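Local atomic coordinates of xyloglucan-specific endo-beta-1,4-glucanase BoGH9A (Bacteroides ovatus, PDB entry 6DHT), a protein that cleaves the beta-1,4-glucan backbone of xyloglucan internally, releasing xyloglucan oligosaccharides. Residues N221-W224 against M225-M228; F292-R295 against A296-A300; L23-Y26 against P27-K31. All coordinates share one frame; numbering follows the deposited sequence. Where two conformers were deposited one is given.

Contact 1 (N221-W224 against M225-M228); sequences NLDW and MLTM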
loop_
_atom_site.group_PDB
_atom_site.type_symbol
_atom_site.label_atom_id
_atom_site.label_comp_id
_atom_site.label_asym_id
_atom_site.label_seq_id
_atom_site.Cartn_x
_atom_site.Cartn_y
_atom_site.Cartn_z
ATOM N N ASN A 221 3.482 5.537 13.841
ATOM C CA ASN A 221 4.436 4.471 13.636
ATOM C C ASN A 221 5.887 4.983 13.667
ATOM O O ASN A 221 6.744 4.305 14.195
ATOM C CB ASN A 221 4.155 3.685 12.352
ATOM C CG ASN A 221 4.877 2.348 12.329
ATOM O OD1 ASN A 221 4.412 1.394 12.945
ATOM N ND2 ASN A 221 6.018 2.265 11.652
ATOM N N LEU A 222 6.181 6.143 13.076
ATOM C CA LEU A 222 7.533 6.709 13.156
ATOM C C LEU A 222 8.027 6.829 14.599
ATOM O O LEU A 222 9.206 6.567 14.886
ATOM C CB LEU A 222 7.586 8.078 12.494
ATOM C CG LEU A 222 7.423 8.048 10.958
ATOM C CD1 LEU A 222 7.051 9.441 10.384
ATOM C CD2 LEU A 222 8.663 7.450 10.263
ATOM N N ASP A 223 7.131 7.226 15.491
ATOM C CA ASP A 223 7.513 7.397 16.896
ATOM C C ASP A 223 7.941 6.057 17.480
ATOM O O ASP A 223 8.945 5.970 18.200
ATOM C CB ASP A 223 6.347 7.976 17.685
ATOM C CG ASP A 223 6.773 8.601 18.988
ATOM O OD1 ASP A 223 7.933 9.059 19.075
ATOM O OD2 ASP A 223 5.926 8.656 19.899
ATOM N N TRP A 224 7.200 4.997 17.170
ATOM C CA TRP A 224 7.642 3.661 17.561
ATOM C C TRP A 224 8.997 3.304 16.925
ATOM O O TRP A 224 9.888 2.770 17.595
ATOM C CB TRP A 224 6.601 2.587 17.200
ATOM C CG TRP A 224 7.216 1.246 17.268
ATOM C CD1 TRP A 224 7.699 0.640 18.386
ATOM C CD2 TRP A 224 7.526 0.369 16.178
ATOM N NE1 TRP A 224 8.252 -0.566 18.069
ATOM C CE2 TRP A 224 8.176 -0.754 16.714
ATOM C CE3 TRP A 224 7.300 0.413 14.800
ATOM C CZ2 TRP A 224 8.594 -1.809 15.922
ATOM C CZ3 TRP A 224 7.713 -0.644 14.025
ATOM C CH2 TRP A 224 8.352 -1.727 14.574
ATOM N N MET A 225 9.164 3.575 15.625
ATOM C CA MET A 225 10.394 3.205 14.928
ATOM C C MET A 225 11.640 3.770 15.623
ATOM O O MET A 225 12.650 3.083 15.709
ATOM C CB MET A 225 10.348 3.671 13.464
ATOM C CG MET A 225 9.344 2.939 12.631
ATOM S SD MET A 225 9.367 3.446 10.898
ATOM C CE MET A 225 10.749 2.501 10.289
ATOM N N LEU A 226 11.561 5.009 16.094
ATOM C CA LEU A 226 12.671 5.627 16.828
ATOM C C LEU A 226 13.156 4.749 17.988
ATOM O O LEU A 226 14.361 4.687 18.255
ATOM C CB LEU A 226 12.264 7.008 17.336
ATOM C CG LEU A 226 12.069 8.070 16.257
ATOM C CD1 LEU A 226 11.507 9.308 16.896
ATOM C CD2 LEU A 226 13.370 8.431 15.565
ATOM N N THR A 227 12.227 4.067 18.654
ATOM C CA THR A 227 12.563 3.219 19.808
ATOM C C THR A 227 13.248 1.905 19.425
ATOM O O THR A 227 13.731 1.170 20.294
ATOM C CB THR A 227 11.322 2.883 20.672
ATOM O OG1 THR A 227 10.503 1.893 20.026
ATOM C CG2 THR A 227 10.512 4.132 20.981
ATOM N N MET A 228 13.300 1.594 18.139
ATOM C CA MET A 228 13.912 0.373 17.648
ATOM C C MET A 228 15.378 0.547 17.268
ATOM O O MET A 228 15.986 -0.401 16.749
ATOM C CB MET A 228 13.104 -0.171 16.469
ATOM C CG MET A 228 11.744 -0.666 16.885
ATOM S SD MET A 228 11.775 -2.248 17.713
ATOM C CE MET A 228 12.048 -3.277 16.323
#
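Met-225 folds back over the turn before it, where it meets Asn-221 and Leu-222. Its CB sits 3.4 Å from Leu-222 O. CG comes next, 3.3 Å from Asn-221 O. With CG anti to the carbonyl carbon (chi1 -68°), the chain runs back along the helix, and SD arrives 3.6 Å from Asn-221 ND2 and also touches Leu-222 CD2. The chain then bends at chi3 (81°) and packs on Met-275 of helix 265-281 and Ile-176 of helix 176-192. Asn-221 OD1 accepts from Trp-166 N. Met-225 N donates to Asn-221 O, and Leu-226 N to Leu-222 O.

Trp-224 O takes two donors. Thr-227 OG1 reaches it at 2.7 Å, in the carbonyl plane on a lone pair, while Thr-227 N lies above that plane. Thr-227 OG1 is also hydrogen-bonded to Ser-162 OG. Met-228 CG comes obliquely to the Trp-224 ring, 3.5 Å from CZ2. Bends at chi2 and chi3 then keep SD beside the indole, 4.7 Å from the centroid of its five-membered ring. Lys-174 adds a cation-pi contact. This pairs a Met-aromatic contact with a threonine hydroxyl bonded to a main-chain carbonyl, at helix 213-226 of the (alpha/alpha)6 barrel of family 9 glycoside hydrolases.

Contact 2 (F292-R295 against A296-A300); sequences FSKR and ALLAA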
loop_
_atom_site.group_PDB
_atom_site.type_symbol
_atom_site.label_atom_id
_atom_site.label_comp_id
_atom_site.label_asym_id
_atom_site.label_seq_id
_atom_site.Cartn_x
_atom_site.Cartn_y
_atom_site.Cartn_z
ATOM N N PHE A 292 10.801 16.660 16.270
ATOM C CA PHE A 292 10.886 15.400 15.537
ATOM C C PHE A 292 11.756 15.492 14.275
ATOM O O PHE A 292 12.559 14.608 13.988
ATOM C CB PHE A 292 9.486 14.875 15.209
ATOM C CG PHE A 292 9.490 13.663 14.325
ATOM C CD1 PHE A 292 10.119 12.495 14.709
ATOM C CD2 PHE A 292 8.859 13.706 13.099
ATOM C CE1 PHE A 292 10.142 11.408 13.878
ATOM C CE2 PHE A 292 8.851 12.600 12.270
ATOM C CZ PHE A 292 9.491 11.466 12.650
ATOM N N SER A 293 11.584 16.551 13.496
ATOM C CA SER A 293 12.353 16.693 12.268
ATOM C C SER A 293 13.846 16.545 12.536
ATOM O O SER A 293 14.524 15.776 11.869
ATOM C CB SER A 293 12.072 18.032 11.592
ATOM O OG SER A 293 12.926 18.209 10.477
ATOM N N LYS A 294 14.353 17.287 13.525
ATOM C CA LYS A 294 15.761 17.208 13.897
ATOM C C LYS A 294 16.166 15.831 14.404
ATOM O O LYS A 294 17.175 15.265 13.991
ATOM C CB LYS A 294 16.044 18.260 14.972
ATOM C CG LYS A 294 17.500 18.371 15.381
ATOM C CD LYS A 294 17.647 19.280 16.601
ATOM C CE LYS A 294 19.102 19.480 16.970
ATOM N NZ LYS A 294 19.797 20.342 15.973
ATOM N N ARG A 295 15.365 15.277 15.297
ATOM C CA ARG A 295 15.642 13.946 15.822
ATOM C C ARG A 295 15.672 12.876 14.726
ATOM O O ARG A 295 16.521 11.993 14.723
ATOM C CB ARG A 295 14.599 13.596 16.883
ATOM C CG ARG A 295 14.791 12.257 17.499
ATOM C CD ARG A 295 13.806 12.004 18.619
ATOM N NE ARG A 295 14.056 10.692 19.217
ATOM C CZ ARG A 295 13.193 10.028 19.978
ATOM N NH1 ARG A 295 11.988 10.539 20.236
ATOM N NH2 ARG A 295 13.537 8.839 20.458
ATOM N N ALA A 296 14.741 12.961 13.778
ATOM C CA ALA A 296 14.663 11.966 12.708
ATOM C C ALA A 296 15.911 11.981 11.855
ATOM O O ALA A 296 16.450 10.942 11.491
ATOM C CB ALA A 296 13.450 12.245 11.834
ATOM N N LEU A 297 16.381 13.182 11.528
ATOM C CA LEU A 297 17.551 13.285 10.670
ATOM C C LEU A 297 18.811 12.754 11.377
ATOM O O LEU A 297 19.587 11.989 10.803
ATOM C CB LEU A 297 17.747 14.727 10.182
ATOM C CG LEU A 297 18.876 14.883 9.171
ATOM C CD1 LEU A 297 18.633 14.058 7.916
ATOM C CD2 LEU A 297 19.069 16.354 8.835
ATOM N N LEU A 298 18.970 13.099 12.642
ATOM C CA LEU A 298 20.115 12.601 13.407
ATOM C C LEU A 298 20.076 11.085 13.470
ATOM O O LEU A 298 21.070 10.403 13.219
ATOM C CB LEU A 298 20.089 13.175 14.825
ATOM C CG LEU A 298 20.519 14.637 14.956
ATOM C CD1 LEU A 298 20.177 15.189 16.334
ATOM C CD2 LEU A 298 22.001 14.767 14.694
ATOM N N ALA A 299 18.884 10.539 13.717
ATOM C CA ALA A 299 18.700 9.099 13.799
ATOM C C ALA A 299 18.992 8.410 12.476
ATOM O O ALA A 299 19.581 7.329 12.425
ATOM C CB ALA A 299 17.282 8.782 14.239
ATOM N N ALA A 300 18.540 9.042 11.391
ATOM C CA ALA A 300 18.772 8.506 10.056
ATOM C C ALA A 300 20.247 8.362 9.717
ATOM O O ALA A 300 20.670 7.346 9.178
ATOM C CB ALA A 300 18.100 9.409 9.014
#
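Ala-296 N donates to Phe-292 O over 2.7 Å, the shortest of the backbone bonds between 292-295 and 296-300. It is nearly straight at the hydrogen (161°). This is the i to i+4 pattern of an alpha helix, at the start of helix 292-309 in the (alpha/alpha)6 barrel of the catalytic domain. Three more bonds of the same kind follow: Leu-297 N to Ser-293 O, Leu-298 N to Lys-294 O and Ala-299 N to Arg-295 O.

The side chains add little between themselves. On the outer surface, Lys-294 CG and Leu-298 CD1 approach to only 4.3 Å. Leu-298 CG lies closer to the backbone, 3.5 Å from Lys-294 O. Arg-295 has CG anti to the backbone N (chi1 -180°) and is extended from there to NE, which takes the side chain to Leu-226 of helix 213-226.

Toward the neighbouring helices the chain turns mostly alanines, Leu-297 and Phe-292. Ala-296 and Ala-300 rest on Met-275 of helix 265-281, and Leu-297 packs on Leu-349 of helix 339-353. The ring of Phe-292 meets Phe-282 edge-to-face. One turn on, the methyl of Ala-296 covers one face of the Phe-292 ring, displaced toward the rim: Ala-296 CB lies 4.0 Å from Phe-292 CE1.

Contact 3 (L23-Y26 against P27-K31); sequences LGYY and PNQEK
Tyr-26 and Gln-29 are joined by two hydrogen bonds, one through the backbone and one through the side chain. Tyr-26 O accepts from Gln-29 N at 3.0 Å, closing a type I beta turn over Pro-27 and Asn-28. In return, Tyr-26 N donates to Gln-29 OE1, also at 3.0 Å and fairly straight (163°). The extended Gln-29 chain, its CG anti to the backbone N (chi1 -162°), brings the amide back to the start of the turn. A water 2.8 Å from Gln-29 OE1 bridges this oxygen to Gly-24 O.

The charged end of Lys-31 is held by carbonyls. NZ donates to Pro-27 O and to Gln-29 O, both at 2.8 Å, with a weak third bond to Val-80 O. It meets Gln-29 O in the carbonyl plane but lies above that of Pro-27.

Two aromatic rings are also touched. Lys-31 CB stands over one face of the Tyr-25 ring, 4.2 Å from its centroid and 14° off its normal, a CH-pi contact. An alanine in place of Lys-31 would probably leave Pro-27 O and Gln-29 O without their shared donor and open a gap beside Tyr-25 CB and CG, where Lys-31 CG packs. The polar Gln-29 OE1 lies at the edge of the Tyr-26 ring, 3.4 Å from CD2. Pro-27 CD packs against Tyr-26 CB.

The loop links strands 18-19 and 32-35 of the N-terminal Ig-like domain and faces the catalytic domain. Tyr-26 OH bonds to Asp-565 OD1 and to Leu-104 N. Glu-30 makes a salt bridge with Arg-469 of helix 461-474, and Gln-29 touches Tyr-468 there. On the strand side, the backbone of Tyr-25 pairs with Leu-98 of strand 93-99.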
loop_
_atom_site.group_PDB
_atom_site.type_symbol
_atom_site.label_atom_id
_atom_site.label_comp_id
_atom_site.label_asym_id
_atom_site.label_seq_id
_atom_site.Cartn_x
_atom_site.Cartn_y
_atom_site.Cartn_z
ATOM N N LEU A 23 -17.679 1.192 -7.084
ATOM C CA LEU A 23 -17.813 2.494 -6.451
ATOM C C LEU A 23 -18.425 3.483 -7.443
ATOM O O LEU A 23 -19.257 4.312 -7.066
ATOM C CB LEU A 23 -16.463 2.990 -5.963
ATOM C CG LEU A 23 -15.722 2.089 -4.988
ATOM C CD1 LEU A 23 -14.642 2.921 -4.260
ATOM C CD2 LEU A 23 -16.600 1.371 -3.981
ATOM N N GLY A 24 -18.041 3.370 -8.712
ATOM C CA GLY A 24 -18.587 4.218 -9.760
ATOM C C GLY A 24 -17.490 4.882 -10.571
ATOM O O GLY A 24 -16.339 4.431 -10.565
ATOM N N TYR A 25 -17.853 5.956 -11.264
ATOM C CA TYR A 25 -16.985 6.584 -12.251
ATOM C C TYR A 25 -16.962 8.084 -12.138
ATOM O O TYR A 25 -17.975 8.707 -11.829
ATOM C CB TYR A 25 -17.460 6.255 -13.668
ATOM C CG TYR A 25 -17.584 4.795 -13.910
ATOM C CD1 TYR A 25 -16.490 4.019 -14.301
ATOM C CD2 TYR A 25 -18.810 4.164 -13.768
ATOM C CE1 TYR A 25 -16.604 2.659 -14.500
ATOM C CE2 TYR A 25 -18.936 2.815 -13.978
ATOM C CZ TYR A 25 -17.833 2.068 -14.349
ATOM O OH TYR A 25 -17.942 0.714 -14.557
ATOM N N TYR A 26 -15.797 8.678 -12.381
ATOM C CA TYR A 26 -15.732 10.133 -12.494
ATOM C C TYR A 26 -16.407 10.572 -13.795
ATOM O O TYR A 26 -16.389 9.813 -14.774
ATOM C CB TYR A 26 -14.281 10.650 -12.482
ATOM C CG TYR A 26 -13.575 10.440 -11.150
ATOM C CD1 TYR A 26 -13.679 11.368 -10.128
ATOM C CD2 TYR A 26 -12.865 9.275 -10.913
ATOM C CE1 TYR A 26 -13.053 11.156 -8.895
ATOM C CE2 TYR A 26 -12.237 9.054 -9.689
ATOM C CZ TYR A 26 -12.360 9.979 -8.691
ATOM O OH TYR A 26 -11.751 9.713 -7.493
ATOM N N PRO A 27 -16.952 11.805 -13.824
ATOM C CA PRO A 27 -17.675 12.228 -15.036
ATOM C C PRO A 27 -16.873 12.125 -16.335
ATOM O O PRO A 27 -17.452 11.766 -17.365
ATOM C CB PRO A 27 -18.024 13.680 -14.732
ATOM C CG PRO A 27 -18.196 13.715 -13.261
ATOM C CD PRO A 27 -17.085 12.799 -12.747
ATOM N N ASN A 28 -15.575 12.430 -16.297
ATOM C CA ASN A 28 -14.762 12.369 -17.504
ATOM C C ASN A 28 -13.936 11.116 -17.651
ATOM O O ASN A 28 -13.113 11.022 -18.551
ATOM C CB ASN A 28 -13.855 13.587 -17.592
ATOM C CG ASN A 28 -14.629 14.850 -17.855
ATOM O OD1 ASN A 28 -15.634 14.841 -18.585
ATOM N ND2 ASN A 28 -14.188 15.944 -17.244
ATOM N N GLN A 29 -14.180 10.133 -16.785
ATOM C CA GLN A 29 -13.451 8.870 -16.833
ATOM C C GLN A 29 -13.906 8.004 -17.988
ATOM O O GLN A 29 -15.044 8.115 -18.441
ATOM C CB GLN A 29 -13.671 8.108 -15.518
ATOM C CG GLN A 29 -12.662 7.018 -15.240
ATOM C CD GLN A 29 -13.018 6.212 -13.997
ATOM O OE1 GLN A 29 -13.659 6.734 -13.077
ATOM N NE2 GLN A 29 -12.632 4.942 -13.974
ATOM N N GLU A 30 -13.018 7.144 -18.451
ATOM C CA GLU A 30 -13.420 6.012 -19.259
ATOM C C GLU A 30 -14.373 5.188 -18.399
ATOM O O GLU A 30 -14.162 5.009 -17.187
ATOM C CB GLU A 30 -12.192 5.211 -19.668
ATOM C CG GLU A 30 -12.433 4.005 -20.557
ATOM C CD GLU A 30 -11.122 3.313 -20.902
ATOM O OE1 GLU A 30 -10.677 2.434 -20.140
ATOM O OE2 GLU A 30 -10.496 3.683 -21.914
ATOM N N LYS A 31 -15.445 4.703 -19.017
ATOM C CA LYS A 31 -16.463 3.952 -18.285
ATOM C C LYS A 31 -16.752 2.635 -18.965
ATOM O O LYS A 31 -17.458 2.583 -19.978
ATOM C CB LYS A 31 -17.748 4.780 -18.123
ATOM C CG LYS A 31 -17.467 6.141 -17.537
ATOM C CD LYS A 31 -18.712 7.010 -17.308
ATOM C CE LYS A 31 -18.338 8.414 -16.916
ATOM N NZ LYS A 31 -17.656 9.093 -18.057
HETATM O O HOH W 1 -13.549 5.296 -10.686
#

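In the fold
Contacts 1 and 2 are neighbours, with centres 11 Å apart. They lie on helices 213-226 and 292-309 of the catalytic domain, and these pack together: Leu-226 CD1 lies 3.6 Å from Arg-295 CZ, and Leu-222 meets Phe-292. Contact 1 is the buried one. Contact 2 is partly buried; Lys-294, Arg-295 and Leu-298 are its exposed residues. Both rest on helix 265-281. Contact 3 is about 40 Å from contact 1 and about 43 Å from contact 2, between centres, in the Ig-like domain. It has no regular helix or strand. There, Gln-29 and Lys-31 bond to main-chain atoms of the loop, whereas the helical contacts rely mainly on regular backbone bonds and apolar packing.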